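Side-chain contact in Trm112p-like protein (Encephalitozoon cuniculi, PDB 3Q87), which binds zinc and, in complex with the Mtq2 methyltransferase, probably activates that enzyme for methylation of the translation termination factor eRF1: residues 99-102 and 107-110. Residues are numbered along the deposited sequence; the frame is centred on the assembly and turned at random.
Sequences SLRC and LIYP. With ZN (zinc ion), chain C.
With CG1 of I108 anti to its carbonyl carbon (chi1 -58°) and a second bend at chi2 (-69°), CD1 folds back over the neighbouring strand and lands 3.4 Å from CB of R101. R101 sets its CG anti to the backbone N (chi1 174°), and the first part of its chain crosses the isoleucine obliquely, with CG and CD also against that methyl. This is a beta hairpin of the zinc-ribbon type: 98-102 runs antiparallel to 108-112, and one CxxC pair of the zinc site, C102 at the end of the first strand and C105 in the turn, sits where the hairpin reverses. L100 and Y109 form the hydrogen-bonded pair. N of L100 reaches O of Y109 and N of Y109 returns to O of L100, both at 2.8 Å. One bond further toward the metal, N of C102 meets O of L107 at 2.9 Å, tying the backbone of a zinc ligand to the far side of the turn. On the face opposite R101 and I108, CB of L100 lies 4.1 Å from CB of Y109, and both side chains pack on V116 of the next strand. The tyrosine hydroxyl is hydrogen-bonded to the backbone O of K10, next to the zinc ligand C11, and Y109 also touches S73 of the methyltransferase chain. Back on the I108 face, S99 brings OG within 3.8 Å of CG2 of I108. At the turn end, C11, C14 and C105 complete the tetrad around the zinc ion, to which C102 contributes SG at 2.3 Å.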
# COMPACT_ATOMS: atom_id res chain seq x y z
N SER A 99 -15.97 -6.77 5.01
CA SER A 99 -16.21 -5.55 4.25
C SER A 99 -15.72 -4.31 4.99
O SER A 99 -15.67 -4.29 6.22
CB SER A 99 -17.70 -5.38 3.97
OG SER A 99 -18.08 -6.11 2.82
N LEU A 100 -15.39 -3.28 4.22
CA LEU A 100 -15.10 -1.97 4.76
C LEU A 100 -16.09 -0.98 4.15
O LEU A 100 -16.24 -0.94 2.94
CB LEU A 100 -13.68 -1.54 4.42
CG LEU A 100 -12.56 -2.40 5.01
CD1 LEU A 100 -11.21 -1.94 4.48
CD2 LEU A 100 -12.58 -2.38 6.55
N ARG A 101 -16.76 -0.19 4.98
CA ARG A 101 -17.77 0.76 4.50
C ARG A 101 -17.43 2.20 4.90
O ARG A 101 -17.23 2.48 6.07
CB ARG A 101 -19.16 0.37 5.04
CG ARG A 101 -20.26 1.40 4.70
CD ARG A 101 -21.66 0.97 5.14
NE ARG A 101 -21.68 0.46 6.51
CZ ARG A 101 -21.69 1.22 7.60
NH1 ARG A 101 -21.66 2.55 7.48
NH2 ARG A 101 -21.72 0.67 8.80
N CYS A 102 -17.38 3.10 3.93
CA CYS A 102 -17.19 4.52 4.20
C CYS A 102 -18.41 5.06 4.94
O CYS A 102 -19.51 4.93 4.46
CB CYS A 102 -17.03 5.31 2.91
SG CYS A 102 -16.99 7.13 3.18
N LEU A 107 -19.82 3.81 0.38
CA LEU A 107 -19.03 2.96 -0.51
C LEU A 107 -18.46 1.75 0.25
O LEU A 107 -17.97 1.87 1.37
CB LEU A 107 -17.89 3.75 -1.13
CG LEU A 107 -17.05 3.04 -2.19
CD1 LEU A 107 -17.85 2.96 -3.48
CD2 LEU A 107 -15.74 3.76 -2.43
N ILE A 108 -18.53 0.58 -0.38
CA ILE A 108 -18.10 -0.67 0.23
C ILE A 108 -16.91 -1.30 -0.49
O ILE A 108 -16.95 -1.51 -1.70
CB ILE A 108 -19.20 -1.75 0.14
CG1 ILE A 108 -20.49 -1.28 0.81
CG2 ILE A 108 -18.70 -3.05 0.74
CD1 ILE A 108 -20.39 -1.17 2.28
N TYR A 109 -15.87 -1.61 0.29
CA TYR A 109 -14.75 -2.42 -0.16
C TYR A 109 -14.89 -3.85 0.39
O TYR A 109 -14.70 -4.09 1.58
CB TYR A 109 -13.42 -1.86 0.36
CG TYR A 109 -13.00 -0.47 -0.08
CD1 TYR A 109 -13.44 0.08 -1.28
CD2 TYR A 109 -12.12 0.28 0.69
CE1 TYR A 109 -13.03 1.33 -1.69
CE2 TYR A 109 -11.70 1.55 0.29
CZ TYR A 109 -12.15 2.06 -0.89
OH TYR A 109 -11.73 3.30 -1.28
N PRO A 110 -15.23 -4.80 -0.47
CA PRO A 110 -15.28 -6.18 0.03
C PRO A 110 -13.89 -6.63 0.46
O PRO A 110 -12.89 -6.17 -0.07
CB PRO A 110 -15.73 -6.98 -1.19
CG PRO A 110 -16.35 -5.97 -2.12
CD PRO A 110 -15.57 -4.71 -1.90
ZN ZN C . -16.89 7.80 0.99